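Binding domain (Hc) of Paraclostridial Mosquitocidal Protein 1 (Paraclostridium bifermentans, PDB 6HOX) targets host nerve cells as the receptor-binding part of a botulinum-like neurotoxin specific for Anopheles mosquitoes, whose light chain is carried into the host cytosol. Local coordinates at residues L46-G51 and S71-Q76; L65-N70 and F207-N212; R96-N101 and K215-R220; P305-K310 and Y436-D441. One frame throughout, in Å; residues are numbered along the deposited sequence.

Contact 1 of 4, residues L46-G51 and S71-Q76; sequences LEVKTG and SSIIVQ
E47 and I74 face each other as a hydrogen-bonded antiparallel pair. E47 N gives its hydrogen to I74 O at 2.9 Å, and I74 N returns one to E47 O at 3.0 Å. Just past the strand, K49 N bonds S72 O at 3.0 Å. G51 O takes only a weak bond from S71 OG, whose stronger partner is N66 N.

L46, V48, I73 and V75 share one face of the sheet. V48 and I73 run alongside each other, with CG2 of V48 4.1 Å from CG2 of I73. L46 CD2 rests against V75 CG2 at 3.9 Å. E47 and I74 occupy the other face. Beyond the strand, the K49 chain runs past S72, with K49 CD 3.3 Å from S72 OG. It bends at chi3 and again at chi4 (65°), which leaves NZ in a long salt bridge to E47 OE2.

F27 and L29 of strand 25-32 pack on L46, and I63 packs on I73. Strand 73-75 is the middle one of three, between 46-48 and 205-207. The chemistry is that of a small sheet: backbone bonds join the strands, an aliphatic face turns to strands 25-32 and 61-66, and the other face carries E47 beside I74.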
loop_
_atom_site.group_PDB
_atom_site.type_symbol
_atom_site.label_atom_id
_atom_site.label_comp_id
_atom_site.label_asym_id
_atom_site.label_seq_id
_atom_site.Cartn_x
_atom_site.Cartn_y
_atom_site.Cartn_z
ATOM N N LEU A 46 13.513 -20.379 -13.978
ATOM C CA LEU A 46 14.035 -19.372 -13.052
ATOM C C LEU A 46 15.225 -19.960 -12.305
ATOM O O LEU A 46 15.204 -21.128 -11.922
ATOM C CB LEU A 46 13.008 -19.003 -11.970
ATOM C CG LEU A 46 11.547 -18.919 -12.369
ATOM C CD1 LEU A 46 10.694 -18.768 -11.126
ATOM C CD2 LEU A 46 11.309 -17.751 -13.303
ATOM N N GLU A 47 16.172 -19.096 -11.965
ATOM C CA GLU A 47 17.184 -19.415 -10.995
ATOM C C GLU A 47 17.017 -18.446 -9.818
ATOM O O GLU A 47 17.318 -17.269 -9.923
ATOM C CB GLU A 47 18.571 -19.349 -11.636
ATOM C CG GLU A 47 19.670 -19.929 -10.752
ATOM C CD GLU A 47 21.082 -19.606 -11.220
ATOM O OE1 GLU A 47 21.458 -20.137 -12.284
ATOM O OE2 GLU A 47 21.777 -18.783 -10.548
ATOM N N VAL A 48 16.518 -18.974 -8.699
ATOM C CA VAL A 48 16.322 -18.222 -7.493
ATOM C C VAL A 48 17.491 -18.522 -6.557
ATOM O O VAL A 48 17.636 -19.655 -6.098
ATOM C CB VAL A 48 14.991 -18.577 -6.814
ATOM C CG1 VAL A 48 14.794 -17.774 -5.531
ATOM C CG2 VAL A 48 13.816 -18.399 -7.754
ATOM N N LYS A 49 18.299 -17.503 -6.267
ATOM C CA LYS A 49 19.475 -17.707 -5.435
ATOM C C LYS A 49 19.067 -17.721 -3.954
ATOM O O LYS A 49 17.969 -17.292 -3.594
ATOM C CB LYS A 49 20.531 -16.659 -5.787
ATOM C CG LYS A 49 21.066 -16.765 -7.208
ATOM C CD LYS A 49 22.356 -15.994 -7.396
ATOM C CE LYS A 49 23.565 -16.663 -6.770
ATOM N NZ LYS A 49 23.874 -17.954 -7.432
ATOM N N THR A 50 19.962 -18.238 -3.097
ATOM C CA THR A 50 19.606 -18.581 -1.709
ATOM C C THR A 50 19.441 -17.326 -0.855
ATOM O O THR A 50 18.934 -17.429 0.246
ATOM C CB THR A 50 20.623 -19.531 -1.056
ATOM O OG1 THR A 50 21.918 -18.932 -1.083
ATOM C CG2 THR A 50 20.670 -20.866 -1.758
ATOM N N GLY A 51 19.871 -16.165 -1.363
ATOM C CA GLY A 51 19.677 -14.896 -0.655
ATOM C C GLY A 51 18.264 -14.339 -0.786
ATOM O O GLY A 51 17.928 -13.389 -0.099
ATOM N N SER A 71 21.019 -12.459 -3.301
ATOM C CA SER A 71 19.608 -12.127 -3.340
ATOM C C SER A 71 19.236 -11.660 -4.751
ATOM O O SER A 71 19.090 -10.468 -5.003
ATOM C CB SER A 71 19.277 -11.102 -2.277
ATOM O OG SER A 71 17.896 -11.155 -1.945
ATOM N N SER A 72 19.072 -12.619 -5.661
ATOM C CA SER A 72 18.731 -12.330 -7.033
ATOM C C SER A 72 17.956 -13.499 -7.639
ATOM O O SER A 72 18.085 -14.643 -7.164
ATOM C CB SER A 72 19.958 -12.055 -7.841
ATOM O OG SER A 72 20.700 -13.256 -8.011
ATOM N N ILE A 73 17.161 -13.179 -8.676
ATOM C CA ILE A 73 16.469 -14.108 -9.524
ATOM C C ILE A 73 16.853 -13.791 -10.975
ATOM O O ILE A 73 16.776 -12.636 -11.418
ATOM C CB ILE A 73 14.941 -14.043 -9.333
ATOM C CG1 ILE A 73 14.538 -14.145 -7.869
ATOM C CG2 ILE A 73 14.227 -15.104 -10.165
ATOM C CD1 ILE A 73 13.079 -13.818 -7.626
ATOM N N ILE A 74 17.275 -14.832 -11.696
ATOM C CA ILE A 74 17.689 -14.765 -13.079
ATOM C C ILE A 74 16.705 -15.578 -13.916
ATOM O O ILE A 74 16.438 -16.748 -13.641
ATOM C CB ILE A 74 19.129 -15.294 -13.210
ATOM C CG1 ILE A 74 20.050 -14.554 -12.231
ATOM C CG2 ILE A 74 19.599 -15.248 -14.661
ATOM C CD1 ILE A 74 21.520 -14.544 -12.584
ATOM N N VAL A 75 16.170 -14.936 -14.948
ATOM C CA VAL A 75 15.217 -15.537 -15.830
ATOM C C VAL A 75 15.802 -15.464 -17.236
ATOM O O VAL A 75 15.986 -14.367 -17.772
ATOM C CB VAL A 75 13.867 -14.809 -15.745
ATOM C CG1 VAL A 75 12.805 -15.508 -16.583
ATOM C CG2 VAL A 75 13.415 -14.643 -14.294
ATOM N N GLN A 76 16.118 -16.633 -17.803
ATOM C CA GLN A 76 16.485 -16.751 -19.202
ATOM C C GLN A 76 15.235 -16.442 -20.027
ATOM O O GLN A 76 14.154 -16.922 -19.717
ATOM C CB GLN A 76 17.016 -18.153 -19.537
ATOM C CG GLN A 76 18.309 -18.531 -18.829
ATOM C CD GLN A 76 19.398 -17.494 -18.965
ATOM O OE1 GLN A 76 19.738 -17.050 -20.067
ATOM N NE2 GLN A 76 19.951 -17.093 -17.830
#

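Contact 2 of 4, residues L65-N70 and F207-N212; sequences LNSNEN and FKLEGN
K208 NZ is gripped by two carboxylates, E69 across the contact and E210 two residues along its own segment. E69 OE2 lies 3.0 Å and E210 OE1 2.9 Å from K208 NZ. NZ stands above the plane of each carboxylate. The K208 chain is extended to CE and turns only at its end (chi4 -65°), which places NZ between the acids. The two acids carry like charges, and the lysine probably eases their repulsion. Water 3 also joins them, bonding E69 OE2 and E210 OE2. Water 2 accepts from K208 NZ and lies within bonding distance of N68 O and L209 O.

A second polar link lies at S67, the centre of an inverse gamma turn. N212 ND2 donates to S67 OG at 2.8 Å, and S67 OG also bonds Q217 O. L209 CD1 packs against the same OG at 3.5 Å. Deeper in, L65 CD1 lies 3.9 Å from K208 N and touches F207 CB.

The contact joins the end of strand 61-66 to the corner at K208, where the chain leaves strand 205-207 for strand 209-210. L209 also packs on I219 of strand 218-227 and on Y112 of strand 112-113.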
loop_
_atom_site.group_PDB
_atom_site.type_symbol
_atom_site.label_atom_id
_atom_site.label_comp_id
_atom_site.label_asym_id
_atom_site.label_seq_id
_atom_site.Cartn_x
_atom_site.Cartn_y
_atom_site.Cartn_z
ATOM N N LEU A 65 13.710 -9.130 -1.825
ATOM C CA LEU A 65 15.081 -8.959 -2.292
ATOM C C LEU A 65 15.833 -8.024 -1.342
ATOM O O LEU A 65 15.388 -6.918 -1.099
ATOM C CB LEU A 65 15.045 -8.346 -3.690
ATOM C CG LEU A 65 14.425 -9.212 -4.786
ATOM C CD1 LEU A 65 14.448 -8.474 -6.124
ATOM C CD2 LEU A 65 15.164 -10.532 -4.923
ATOM N N ASN A 66 16.992 -8.477 -0.863
ATOM C CA ASN A 66 17.873 -7.780 0.063
ATOM C C ASN A 66 19.093 -7.271 -0.707
ATOM O O ASN A 66 19.293 -7.627 -1.855
ATOM C CB ASN A 66 18.294 -8.697 1.221
ATOM C CG ASN A 66 17.111 -9.091 2.080
ATOM O OD1 ASN A 66 16.231 -8.269 2.339
ATOM N ND2 ASN A 66 17.069 -10.341 2.517
ATOM N N SER A 67 19.921 -6.460 -0.042
ATOM C CA SER A 67 21.080 -5.828 -0.673
ATOM C C SER A 67 22.333 -6.700 -0.513
ATOM O O SER A 67 23.344 -6.247 0.014
ATOM C CB SER A 67 21.296 -4.449 -0.125
ATOM O OG SER A 67 20.272 -3.576 -0.569
ATOM N N ASN A 68 22.245 -7.963 -0.928
ATOM C CA ASN A 68 23.436 -8.839 -0.979
ATOM C C ASN A 68 23.415 -9.634 -2.285
ATOM O O ASN A 68 22.362 -9.741 -2.937
ATOM C CB ASN A 68 23.533 -9.777 0.222
ATOM C CG ASN A 68 22.381 -10.748 0.267
ATOM O OD1 ASN A 68 22.372 -11.731 -0.474
ATOM N ND2 ASN A 68 21.396 -10.454 1.103
ATOM N N GLU A 69 24.588 -10.184 -2.627
ATOM C CA GLU A 69 24.882 -10.758 -3.940
ATOM C C GLU A 69 24.089 -12.046 -4.162
ATOM O O GLU A 69 23.779 -12.376 -5.274
ATOM C CB GLU A 69 26.382 -11.025 -4.085
ATOM C CG GLU A 69 27.182 -9.758 -4.239
ATOM C CD GLU A 69 26.768 -8.972 -5.471
ATOM O OE1 GLU A 69 26.949 -9.495 -6.586
ATOM O OE2 GLU A 69 26.207 -7.871 -5.304
ATOM N N ASN A 70 23.700 -12.719 -3.087
ATOM C CA ASN A 70 22.958 -13.957 -3.200
ATOM C C ASN A 70 21.453 -13.719 -3.354
ATOM O O ASN A 70 20.703 -14.675 -3.498
ATOM C CB ASN A 70 23.248 -14.859 -2.006
ATOM C CG ASN A 70 24.459 -15.710 -2.288
ATOM O OD1 ASN A 70 24.612 -16.201 -3.408
ATOM N ND2 ASN A 70 25.328 -15.857 -1.304
ATOM N N PHE A 207 16.410 -9.930 -11.522
ATOM C CA PHE A 207 15.712 -9.298 -10.406
ATOM C C PHE A 207 16.700 -9.198 -9.251
ATOM O O PHE A 207 17.065 -10.219 -8.659
ATOM C CB PHE A 207 14.487 -10.111 -9.999
ATOM C CG PHE A 207 13.430 -10.251 -11.060
ATOM C CD1 PHE A 207 13.585 -11.148 -12.106
ATOM C CD2 PHE A 207 12.272 -9.491 -11.015
ATOM C CE1 PHE A 207 12.618 -11.267 -13.085
ATOM C CE2 PHE A 207 11.319 -9.592 -12.014
ATOM C CZ PHE A 207 11.493 -10.485 -13.045
ATOM N N LYS A 208 17.147 -7.977 -8.952
ATOM C CA LYS A 208 18.232 -7.748 -8.003
ATOM C C LYS A 208 18.438 -6.253 -7.793
ATOM O O LYS A 208 18.461 -5.499 -8.777
ATOM C CB LYS A 208 19.546 -8.305 -8.551
ATOM C CG LYS A 208 20.707 -8.307 -7.575
ATOM C CD LYS A 208 21.995 -8.771 -8.213
ATOM C CE LYS A 208 23.101 -8.984 -7.200
ATOM N NZ LYS A 208 23.506 -7.717 -6.548
ATOM N N LEU A 209 18.624 -5.862 -6.525
ATOM C CA LEU A 209 19.108 -4.527 -6.175
ATOM C C LEU A 209 20.575 -4.415 -6.605
ATOM O O LEU A 209 21.407 -5.154 -6.090
ATOM C CB LEU A 209 18.980 -4.297 -4.665
ATOM C CG LEU A 209 17.579 -3.958 -4.168
ATOM C CD1 LEU A 209 17.481 -4.145 -2.665
ATOM C CD2 LEU A 209 17.208 -2.534 -4.556
ATOM N N GLU A 210 20.863 -3.520 -7.557
ATOM C CA GLU A 210 22.220 -3.353 -8.073
ATOM C C GLU A 210 22.545 -1.868 -8.170
ATOM O O GLU A 210 21.909 -1.171 -8.936
ATOM C CB GLU A 210 22.352 -4.028 -9.440
ATOM C CG GLU A 210 23.785 -4.157 -9.923
ATOM C CD GLU A 210 24.636 -5.029 -9.014
ATOM O OE1 GLU A 210 24.342 -6.237 -8.892
ATOM O OE2 GLU A 210 25.541 -4.484 -8.380
ATOM N N GLY A 211 23.566 -1.420 -7.428
ATOM C CA GLY A 211 24.087 -0.051 -7.542
ATOM C C GLY A 211 23.820 0.798 -6.306
ATOM O O GLY A 211 24.353 1.893 -6.192
ATOM N N ASN A 212 23.019 0.277 -5.371
ATOM C CA ASN A 212 22.635 0.995 -4.157
ATOM C C ASN A 212 23.758 0.878 -3.107
ATOM O O ASN A 212 24.221 -0.219 -2.813
ATOM C CB ASN A 212 21.295 0.487 -3.620
ATOM C CG ASN A 212 21.289 -0.994 -3.323
ATOM O OD1 ASN A 212 21.591 -1.810 -4.195
ATOM N ND2 ASN A 212 20.960 -1.344 -2.088
HETATM O O HOH W 1 18.817 -7.901 -4.489
HETATM O O HOH W 2 21.764 -7.154 -4.331
HETATM O O HOH W 3 26.566 -5.219 -6.172
#

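Contact 3 of 4, residues R96-N101 and K215-R220; sequences RVPRLN and KNQFIR
R96 and R220 run in the same direction with their guanidinium groups stacked. The planes are 8° apart and the centres 3.9 Å. NH1 of R96 is 3.2 Å from NH1 of R220, two donors and not a hydrogen bond. The R96 chain is extended from CG to NE, whereas R220 bends at chi3 (-74°), which turns its NE toward the R96 side chain. CE2 of F218 lies over the opposite face of the R220 guanidinium. D441 forms a salt bridge with R220 NH2 and, at longer range, with R96, and probably offsets the repulsion between the two like charges. R96 NE bonds N164 O.

P98 sits over one face of the F218 ring. Its CG is 4.0 Å from the ring centroid, a CH-pi contact offset toward the rim. P98 CG also meets Q217 OE1 at 3.1 Å, while Q217 NE2 bonds Y112 OH. V97 packs alongside I219, with V97 CG2 3.7 Å from I219 CD1.

The backbones pair at R96 and R220, where R96 N bonds R220 O and R220 N bonds R96 O. Water 4 adds a bridge from R96 O to R220 NE.

The pairing joins the end of strand 89-96 to strand 218-227, inside the concanavalin-like N-terminal half. Strand 61-66 lies on the other side of strand 218-227. Its T62 and R64 touch R220, and R64 makes a cation-pi contact with F218.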
loop_
_atom_site.group_PDB
_atom_site.type_symbol
_atom_site.label_atom_id
_atom_site.label_comp_id
_atom_site.label_asym_id
_atom_site.label_seq_id
_atom_site.Cartn_x
_atom_site.Cartn_y
_atom_site.Cartn_z
ATOM N N ARG A 96 6.589 -3.059 -2.885
ATOM C CA ARG A 96 6.608 -2.379 -1.619
ATOM C C ARG A 96 8.054 -1.979 -1.332
ATOM O O ARG A 96 8.901 -2.846 -1.099
ATOM C CB ARG A 96 6.028 -3.269 -0.517
ATOM C CG ARG A 96 5.727 -2.539 0.784
ATOM C CD ARG A 96 5.168 -3.475 1.831
ATOM N NE ARG A 96 4.965 -2.839 3.128
ATOM C CZ ARG A 96 4.594 -3.486 4.229
ATOM N NH1 ARG A 96 4.547 -4.806 4.240
ATOM N NH2 ARG A 96 4.294 -2.820 5.330
ATOM N N VAL A 97 8.308 -0.675 -1.416
ATOM C CA VAL A 97 9.588 -0.063 -1.189
ATOM C C VAL A 97 9.589 0.630 0.161
ATOM O O VAL A 97 8.676 1.410 0.436
ATOM C CB VAL A 97 9.896 0.958 -2.293
ATOM C CG1 VAL A 97 11.240 1.635 -2.078
ATOM C CG2 VAL A 97 9.792 0.327 -3.678
ATOM N N PRO A 98 10.625 0.432 1.016
ATOM C CA PRO A 98 10.648 1.039 2.349
ATOM C C PRO A 98 10.487 2.564 2.290
ATOM O O PRO A 98 10.904 3.199 1.327
ATOM C CB PRO A 98 12.022 0.636 2.908
ATOM C CG PRO A 98 12.292 -0.673 2.202
ATOM C CD PRO A 98 11.806 -0.418 0.787
ATOM N N ARG A 99 9.874 3.120 3.330
ATOM C CA ARG A 99 9.678 4.540 3.447
ATOM C C ARG A 99 11.030 5.244 3.489
ATOM O O ARG A 99 11.928 4.880 4.246
ATOM C CB ARG A 99 8.913 4.940 4.710
ATOM C CG ARG A 99 8.353 6.350 4.614
ATOM C CD ARG A 99 8.408 7.062 5.939
ATOM N NE ARG A 99 9.781 7.302 6.340
ATOM C CZ ARG A 99 10.305 6.883 7.477
ATOM N NH1 ARG A 99 9.538 6.298 8.377
ATOM N NH2 ARG A 99 11.594 7.049 7.709
ATOM N N LEU A 100 11.120 6.273 2.660
ATOM C CA LEU A 100 12.266 7.129 2.553
ATOM C C LEU A 100 12.869 7.440 3.925
ATOM O O LEU A 100 12.195 7.989 4.806
ATOM C CB LEU A 100 11.803 8.430 1.905
ATOM C CG LEU A 100 12.942 9.352 1.490
ATOM C CD1 LEU A 100 13.793 8.680 0.416
ATOM C CD2 LEU A 100 12.395 10.698 1.034
ATOM N N ASN A 101 14.158 7.162 4.067
ATOM C CA ASN A 101 14.852 7.317 5.330
ATOM C C ASN A 101 16.240 7.912 5.058
ATOM O O ASN A 101 16.642 8.048 3.898
ATOM C CB ASN A 101 14.888 5.990 6.098
ATOM C CG ASN A 101 15.518 4.859 5.318
ATOM O OD1 ASN A 101 16.731 4.701 5.369
ATOM N ND2 ASN A 101 14.711 4.072 4.602
ATOM N N LYS A 215 22.824 -0.477 1.953
ATOM C CA LYS A 215 22.724 -1.926 1.953
ATOM C C LYS A 215 21.662 -2.414 2.937
ATOM O O LYS A 215 21.476 -3.606 3.093
ATOM C CB LYS A 215 24.083 -2.543 2.290
ATOM C CG LYS A 215 25.195 -2.204 1.300
ATOM C CD LYS A 215 24.878 -2.491 -0.145
ATOM C CE LYS A 215 26.116 -2.555 -1.016
ATOM N NZ LYS A 215 25.761 -2.547 -2.453
ATOM N N ASN A 216 20.997 -1.492 3.629
ATOM C CA ASN A 216 19.831 -1.828 4.417
ATOM C C ASN A 216 18.591 -1.893 3.512
ATOM O O ASN A 216 17.567 -2.375 3.930
ATOM C CB ASN A 216 19.666 -0.847 5.575
ATOM C CG ASN A 216 20.822 -0.929 6.551
ATOM O OD1 ASN A 216 21.126 -2.002 7.065
ATOM N ND2 ASN A 216 21.497 0.181 6.784
ATOM N N GLN A 217 18.695 -1.413 2.264
ATOM C CA GLN A 217 17.553 -1.422 1.353
ATOM C C GLN A 217 17.130 -2.862 1.058
ATOM O O GLN A 217 17.962 -3.785 0.928
ATOM C CB GLN A 217 17.876 -0.686 0.052
ATOM C CG GLN A 217 16.681 -0.466 -0.866
ATOM C CD GLN A 217 15.563 0.344 -0.253
ATOM O OE1 GLN A 217 15.019 -0.000 0.799
ATOM N NE2 GLN A 217 15.148 1.384 -0.955
ATOM N N PHE A 218 15.811 -3.044 0.976
ATOM C CA PHE A 218 15.196 -4.299 0.608
ATOM C C PHE A 218 13.865 -3.980 -0.067
ATOM O O PHE A 218 13.221 -2.974 0.237
ATOM C CB PHE A 218 15.024 -5.209 1.829
ATOM C CG PHE A 218 13.998 -4.743 2.846
ATOM C CD1 PHE A 218 14.312 -3.780 3.791
ATOM C CD2 PHE A 218 12.713 -5.266 2.853
ATOM C CE1 PHE A 218 13.367 -3.358 4.720
ATOM C CE2 PHE A 218 11.773 -4.865 3.793
ATOM C CZ PHE A 218 12.100 -3.897 4.718
ATOM N N ILE A 219 13.447 -4.844 -0.985
ATOM C CA ILE A 219 12.225 -4.606 -1.724
ATOM C C ILE A 219 11.369 -5.862 -1.643
ATOM O O ILE A 219 11.892 -6.962 -1.668
ATOM C CB ILE A 219 12.544 -4.240 -3.186
ATOM C CG1 ILE A 219 13.463 -3.020 -3.284
ATOM C CG2 ILE A 219 11.272 -4.064 -3.991
ATOM C CD1 ILE A 219 12.820 -1.730 -2.874
ATOM N N ARG A 220 10.054 -5.679 -1.567
ATOM C CA ARG A 220 9.123 -6.779 -1.699
ATOM C C ARG A 220 8.400 -6.616 -3.036
ATOM O O ARG A 220 7.970 -5.507 -3.400
ATOM C CB ARG A 220 8.229 -6.848 -0.456
ATOM C CG ARG A 220 8.998 -7.314 0.770
ATOM C CD ARG A 220 8.351 -6.978 2.094
ATOM N NE ARG A 220 8.471 -5.579 2.430
ATOM C CZ ARG A 220 8.088 -5.049 3.589
ATOM N NH1 ARG A 220 7.589 -5.833 4.536
ATOM N NH2 ARG A 220 8.224 -3.748 3.798
HETATM O O HOH W 4 10.027 -3.630 1.332
HETATM O O HOH W 5 13.422 3.621 0.345
HETATM O O HOH W 6 15.569 2.000 2.582
#

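Contact 4 of 4, residues P305-K310 and Y436-D441; sequences PYLYHK and YFVSED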
loop_
_atom_site.group_PDB
_atom_site.type_symbol
_atom_site.label_atom_id
_atom_site.label_comp_id
_atom_site.label_asym_id
_atom_site.label_seq_id
_atom_site.Cartn_x
_atom_site.Cartn_y
_atom_site.Cartn_z
ATOM N N PRO A 305 4.929 11.924 9.036
ATOM C CA PRO A 305 4.100 11.713 10.219
ATOM C C PRO A 305 4.606 10.504 10.999
ATOM O O PRO A 305 5.019 9.501 10.401
ATOM C CB PRO A 305 2.708 11.419 9.651
ATOM C CG PRO A 305 3.028 10.748 8.327
ATOM C CD PRO A 305 4.240 11.502 7.807
ATOM N N TYR A 306 4.567 10.612 12.321
ATOM C CA TYR A 306 4.751 9.470 13.177
ATOM C C TYR A 306 3.522 8.561 13.053
ATOM O O TYR A 306 2.397 9.053 13.045
ATOM C CB TYR A 306 4.918 9.899 14.641
ATOM C CG TYR A 306 6.290 10.394 15.005
ATOM C CD1 TYR A 306 7.287 9.512 15.370
ATOM C CD2 TYR A 306 6.585 11.752 14.994
ATOM C CE1 TYR A 306 8.556 9.962 15.695
ATOM C CE2 TYR A 306 7.842 12.221 15.332
ATOM C CZ TYR A 306 8.832 11.321 15.681
ATOM O OH TYR A 306 10.084 11.766 15.989
ATOM N N LEU A 307 3.751 7.244 12.993
ATOM C CA LEU A 307 2.669 6.251 13.011
ATOM C C LEU A 307 2.694 5.430 14.301
ATOM O O LEU A 307 1.646 4.943 14.719
ATOM C CB LEU A 307 2.806 5.293 11.821
ATOM C CG LEU A 307 2.851 5.927 10.432
ATOM C CD1 LEU A 307 2.976 4.852 9.378
ATOM C CD2 LEU A 307 1.637 6.787 10.172
ATOM N N TYR A 308 3.886 5.206 14.871
ATOM C CA TYR A 308 4.051 4.293 16.015
ATOM C C TYR A 308 4.079 5.071 17.351
ATOM O O TYR A 308 3.646 4.541 18.384
ATOM C CB TYR A 308 5.331 3.460 15.891
ATOM C CG TYR A 308 5.624 2.751 14.581
ATOM C CD1 TYR A 308 4.632 2.323 13.708
ATOM C CD2 TYR A 308 6.936 2.454 14.244
ATOM C CE1 TYR A 308 4.943 1.665 12.518
ATOM C CE2 TYR A 308 7.261 1.785 13.075
ATOM C CZ TYR A 308 6.263 1.372 12.212
ATOM O OH TYR A 308 6.614 0.712 11.070
ATOM N N HIS A 309 4.643 6.291 17.341
ATOM C CA HIS A 309 4.768 7.202 18.516
ATOM C C HIS A 309 5.421 6.482 19.703
ATOM O O HIS A 309 4.916 6.533 20.827
ATOM C CB HIS A 309 3.406 7.787 18.912
ATOM C CG HIS A 309 2.672 8.425 17.780
ATOM N ND1 HIS A 309 2.942 9.703 17.357
ATOM C CD2 HIS A 309 1.714 7.941 16.953
ATOM C CE1 HIS A 309 2.154 9.999 16.345
ATOM N NE2 HIS A 309 1.397 8.927 16.069
ATOM N N LYS A 310 6.548 5.815 19.449
ATOM C CA LYS A 310 7.239 5.051 20.487
ATOM C C LYS A 310 7.704 6.008 21.590
ATOM O O LYS A 310 8.067 7.147 21.329
ATOM C CB LYS A 310 8.374 4.238 19.862
ATOM C CG LYS A 310 7.884 3.190 18.873
ATOM C CD LYS A 310 8.841 2.047 18.640
ATOM C CE LYS A 310 8.138 0.710 18.525
ATOM N NZ LYS A 310 9.109 -0.385 18.285
ATOM N N TYR A 436 -7.630 4.196 9.327
ATOM C CA TYR A 436 -6.568 3.269 9.011
ATOM C C TYR A 436 -6.153 2.485 10.256
ATOM O O TYR A 436 -6.139 3.015 11.390
ATOM C CB TYR A 436 -5.307 3.982 8.514
ATOM C CG TYR A 436 -5.400 4.714 7.206
ATOM C CD1 TYR A 436 -5.293 4.062 5.986
ATOM C CD2 TYR A 436 -5.476 6.095 7.189
ATOM C CE1 TYR A 436 -5.292 4.756 4.785
ATOM C CE2 TYR A 436 -5.525 6.797 5.996
ATOM C CZ TYR A 436 -5.422 6.131 4.789
ATOM O OH TYR A 436 -5.461 6.860 3.628
ATOM N N PHE A 437 -5.722 1.241 10.020
ATOM C CA PHE A 437 -5.050 0.438 11.015
ATOM C C PHE A 437 -3.620 0.139 10.535
ATOM O O PHE A 437 -3.436 -0.376 9.439
ATOM C CB PHE A 437 -5.867 -0.826 11.275
ATOM C CG PHE A 437 -7.213 -0.560 11.884
ATOM C CD1 PHE A 437 -7.348 -0.371 13.248
ATOM C CD2 PHE A 437 -8.344 -0.438 11.082
ATOM C CE1 PHE A 437 -8.595 -0.094 13.799
ATOM C CE2 PHE A 437 -9.590 -0.181 11.637
ATOM C CZ PHE A 437 -9.716 -0.025 12.998
ATOM N N VAL A 438 -2.624 0.460 11.378
ATOM C CA VAL A 438 -1.196 0.332 11.070
ATOM C C VAL A 438 -0.543 -0.628 12.069
ATOM O O VAL A 438 -0.702 -0.456 13.267
ATOM C CB VAL A 438 -0.453 1.685 11.158
ATOM C CG1 VAL A 438 0.953 1.575 10.577
ATOM C CG2 VAL A 438 -1.198 2.819 10.492
ATOM N N SER A 439 0.288 -1.532 11.551
ATOM C CA SER A 439 1.159 -2.431 12.296
ATOM C C SER A 439 2.608 -2.028 12.001
ATOM O O SER A 439 2.900 -1.522 10.906
ATOM C CB SER A 439 0.907 -3.867 11.891
ATOM O OG SER A 439 0.848 -3.980 10.459
ATOM N N GLU A 440 3.501 -2.217 12.981
ATOM C CA GLU A 440 4.925 -1.956 12.810
ATOM C C GLU A 440 5.474 -2.862 11.699
ATOM O O GLU A 440 5.130 -4.031 11.614
ATOM C CB GLU A 440 5.637 -2.182 14.146
ATOM C CG GLU A 440 7.110 -1.828 14.128
ATOM C CD GLU A 440 7.688 -1.369 15.462
ATOM O OE1 GLU A 440 6.938 -1.380 16.478
ATOM O OE2 GLU A 440 8.891 -0.989 15.481
ATOM N N ASP A 441 6.330 -2.300 10.847
ATOM C CA ASP A 441 6.966 -3.014 9.747
ATOM C C ASP A 441 8.401 -2.493 9.607
ATOM O O ASP A 441 8.679 -1.314 9.750
ATOM C CB ASP A 441 6.190 -2.833 8.428
ATOM C CG ASP A 441 6.807 -3.552 7.237
ATOM O OD1 ASP A 441 6.642 -4.775 7.153
ATOM O OD2 ASP A 441 7.464 -2.889 6.413
#
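Y308 packs its ring against the backbone and side chain of E440. The buried part is tight here. CA of E440 lies 3.6 Å from CZ of Y308, and E440 CG sits over the ring face, 4.1 Å from the centroid. The carboxylate plane is 27° from the ring plane. At the ring's end, D441 N donates to Y308 OH at 3.0 Å in a nearly straight bond (168°). Y308 OH also bonds W444 O, so two backbone groups hold the hydroxyl. Beside the ring, L307 and V438 cross at about a right angle, CD1 of L307 being 4.0 Å from CG1 of V438.

Strand 435-438 pairs with strand 263-267 in the C-terminal receptor-binding half, a trefoil-type fold. The chain end folds back on the loop: E446 bonds the backbone N of L307, Y308 and H309.

The exposed side is ionic and more open to solvent. K310 NZ reaches E440 OE2 at 2.9 Å, on the syn lone pair, with a weak second bond to OE1. CG of E440 is anti to the backbone N (chi1 -175°), which lays it over the ring; the extended chain keeps the carboxylate over the CD2-CE2 side, where K310 meets it.

Contact 3 is the most buried of the four. Contacts 1, 2 and 4 each combine a buried apolar part with exposed charged groups. Contacts 1 to 3 lie in the N-terminal half. Contact 1 joins neighbouring strands by backbone pairing, while contact 2 relies on side chains and waters around a chain corner. The two touch through G51 and N70 and through I73 and F207. Contacts 2 and 3 share the pairing of strands 61-66 and 218-227, through L65 and I219. Contact 4 belongs to the C-terminal half. It meets contact 3 through D441, which forms salt bridges with R220 and R96 and so ties the two halves together.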